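Local atomic coordinates of CocE/NonD family hydrolase (Staphylococcus aureus subsp. aureus COL, PDB entry 3III), a protein that probably hydrolyses ester or amide bonds as a serine hydrolase of the alpha/beta-hydrolase fold, its exact substrate being unknown. Residues Arg306-Leu309 against Glu310-Lys313. Sequence-based numbering, arbitrary orientation.
Sequences RENL and ERQK
The carboxamide oxygen OD1 of N308 is gripped side-on by the guanidinium of R311, one helical turn ahead. R311 NH2 stands 2.8 Å from N308 OD1, nearly in line with the amide C=O, while R311 NE reaches the same N308 OD1 at 3.0 Å from a more tilted direction. The oxygen lies at the guanidinium edge, in its plane, yet the amide itself is turned 43° away. A bend in the R311 chain at chi3 (-36°) swings the guanidinium back beside N308. Both groups are further tied: N308 ND2 donates a hydrogen bond to S302 O, and R311 makes a cation-pi contact with Y293.

Another side of the helix illustrates i to i+4 pairing of opposite charges. R306 NE meets E310 OE2 at 2.9 Å in a nearly straight salt bridge (166° at the hydrogen), with E310 OE2 offering its anti lone pair. A water accepts a hydrogen bond from R306 NH1 and donates one to E310 OE2, closing a second route between the partners.

The inner side is built differently. Q312 lies alongside L309, with Q312 NE2 3.7 Å from L309 CD2, and its amide oxygen accepts a hydrogen bond from N166 ND2. Beneath these side chains run the regular backbone bonds, such as Q312 N to N308 O at 2.9 Å. Together they show helix 306-319, which comes after strand 290-295 and the short helix 299-304, burying L309, N308 and Q312 while R306 and E307 stay exposed; N308 and Q312 pack on W192, and N308 on Y293, of the central sheet of an alpha/beta-hydrolase domain.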
ATOM      1  N   ARG A 306      -2.429   5.956 -18.855  1.00  7.91           N
ATOM      2  CA  ARG A 306      -3.668   6.428 -19.473  1.00  8.48           C
ATOM      3  C   ARG A 306      -4.861   5.461 -19.238  1.00  8.26           C
ATOM      4  O   ARG A 306      -5.952   5.925 -18.945  1.00  6.48           O
ATOM      5  CB  ARG A 306      -3.470   6.695 -20.968  1.00  8.23           C
ATOM      6  CG  ARG A 306      -4.707   7.325 -21.709  1.00  6.76           C
ATOM      7  CD  ARG A 306      -5.085   8.688 -21.117  1.00  6.95           C
ATOM      8  NE  ARG A 306      -6.079   9.392 -21.912  1.00  7.74           N
ATOM      9  CZ  ARG A 306      -5.822  10.077 -23.023  1.00  8.56           C
ATOM     10  NH1 ARG A 306      -6.843  10.703 -23.661  1.00  9.32           N
ATOM     11  NH2 ARG A 306      -4.575  10.175 -23.482  1.00 10.24           N
ATOM     12  N   GLU A 307      -4.674   4.137 -19.358  1.00  8.62           N
ATOM     13  CA  GLU A 307      -5.815   3.265 -19.123  1.00  9.68           C
ATOM     14  C   GLU A 307      -6.371   3.389 -17.723  1.00  9.20           C
ATOM     15  O   GLU A 307      -7.578   3.213 -17.561  1.00  9.44           O
ATOM     16  CB  GLU A 307      -5.536   1.786 -19.431  1.00 10.77           C
ATOM     17  CG  GLU A 307      -4.504   1.182 -18.622  1.00 16.30           C
ATOM     18  CD  GLU A 307      -4.400  -0.348 -18.892  1.00 23.00           C
ATOM     19  OE1 GLU A 307      -4.805  -0.813 -19.964  1.00 16.45           O
ATOM     20  OE2 GLU A 307      -3.898  -1.048 -17.999  1.00 28.28           O
ATOM     21  N   ASN A 308      -5.507   3.664 -16.715  1.00  8.72           N
ATOM     22  CA  ASN A 308      -6.004   3.782 -15.340  1.00  7.06           C
ATOM     23  C   ASN A 308      -6.592   5.134 -15.050  1.00  7.90           C
ATOM     24  O   ASN A 308      -7.555   5.253 -14.247  1.00  6.90           O
ATOM     25  CB  ASN A 308      -4.911   3.321 -14.339  1.00  8.13           C
ATOM     26  CG  ASN A 308      -4.667   1.810 -14.435  1.00 10.35           C
ATOM     27  OD1 ASN A 308      -5.605   1.059 -14.696  1.00 12.41           O
ATOM     28  ND2 ASN A 308      -3.414   1.379 -14.330  1.00  6.78           N
ATOM     29  N   LEU A 309      -6.096   6.180 -15.731  1.00  7.94           N
ATOM     30  CA  LEU A 309      -6.782   7.484 -15.657  1.00  7.08           C
ATOM     31  C   LEU A 309      -8.181   7.350 -16.261  1.00  7.88           C
ATOM     32  O   LEU A 309      -9.126   7.926 -15.774  1.00  7.94           O
ATOM     33  CB  LEU A 309      -5.965   8.596 -16.347  1.00  8.07           C
ATOM     34  CG  LEU A 309      -4.617   8.915 -15.716  1.00  8.51           C
ATOM     35  CD1 LEU A 309      -3.865  10.025 -16.542  1.00  7.95           C
ATOM     36  CD2 LEU A 309      -4.804   9.348 -14.291  1.00  9.21           C
ATOM     37  N   GLU A 310      -8.327   6.593 -17.362  1.00  7.04           N
ATOM     38  CA  GLU A 310      -9.611   6.486 -17.982  1.00  7.04           C
ATOM     39  C   GLU A 310     -10.559   5.665 -17.059  1.00  6.23           C
ATOM     40  O   GLU A 310     -11.762   5.944 -16.992  1.00  5.90           O
ATOM     41  CB  GLU A 310      -9.543   5.875 -19.398  1.00  7.20           C
ATOM     42  CG  GLU A 310      -8.793   6.636 -20.480  1.00  7.72           C
ATOM     43  CD  GLU A 310      -9.526   7.883 -20.908  1.00 11.52           C
ATOM     44  OE1 GLU A 310     -10.789   7.855 -20.923  1.00  8.28           O
ATOM     45  OE2 GLU A 310      -8.840   8.865 -21.205  1.00 11.41           O
ATOM     46  N   ARG A 311     -10.008   4.699 -16.338  1.00  7.58           N
ATOM     47  CA  ARG A 311     -10.802   3.883 -15.395  1.00  8.87           C
ATOM     48  C   ARG A 311     -11.307   4.766 -14.242  1.00  7.90           C
ATOM     49  O   ARG A 311     -12.509   4.742 -13.893  1.00  9.16           O
ATOM     50  CB  ARG A 311      -9.937   2.707 -14.904  1.00 10.85           C
ATOM     51  CG  ARG A 311     -10.591   1.779 -13.854  1.00 13.51           C
ATOM     52  CD  ARG A 311      -9.570   0.931 -13.103  1.00 19.42           C
ATOM     53  NE  ARG A 311      -8.472   0.496 -13.936  1.00 21.96           N
ATOM     54  CZ  ARG A 311      -8.505  -0.561 -14.739  1.00 22.72           C
ATOM     55  NH1 ARG A 311      -9.615  -1.271 -14.779  1.00 24.29           N
ATOM     56  NH2 ARG A 311      -7.435  -0.863 -15.534  1.00 16.00           N
ATOM     57  N   GLN A 312     -10.396   5.537 -13.682  1.00  8.73           N
ATOM     58  CA  GLN A 312     -10.716   6.525 -12.605  1.00  8.20           C
ATOM     59  C   GLN A 312     -11.811   7.466 -13.064  1.00  8.33           C
ATOM     60  O   GLN A 312     -12.744   7.762 -12.314  1.00  8.08           O
ATOM     61  CB  GLN A 312      -9.496   7.346 -12.192  1.00  7.61           C
ATOM     62  CG  GLN A 312      -8.320   6.600 -11.515  1.00  7.26           C
ATOM     63  CD  GLN A 312      -7.048   7.456 -11.480  1.00  9.81           C
ATOM     64  OE1 GLN A 312      -7.089   8.644 -11.145  1.00  8.58           O
ATOM     65  NE2 GLN A 312      -5.915   6.845 -11.778  1.00  8.52           N
ATOM     66  N   LYS A 313     -11.680   7.940 -14.308  1.00  8.51           N
ATOM     67  CA  LYS A 313     -12.611   8.914 -14.846  1.00  8.57           C
ATOM     68  C   LYS A 313     -13.988   8.264 -15.081  1.00  8.43           C
ATOM     69  O   LYS A 313     -15.004   8.886 -14.842  1.00  6.96           O
ATOM     70  CB  LYS A 313     -12.054   9.551 -16.155  1.00  8.68           C
ATOM     71  CG  LYS A 313     -13.018  10.590 -16.843  1.00 10.63           C
ATOM     72  CD  LYS A 313     -12.314  11.248 -18.091  1.00 13.96           C
ATOM     73  CE  LYS A 313     -13.041  10.925 -19.364  1.00 20.30           C
ATOM     74  NZ  LYS A 313     -14.572  11.292 -19.332  1.00 17.45           N
TER
HETATM   75  O   HOH W   1      -9.449  11.050 -22.642  1.00 10.78           O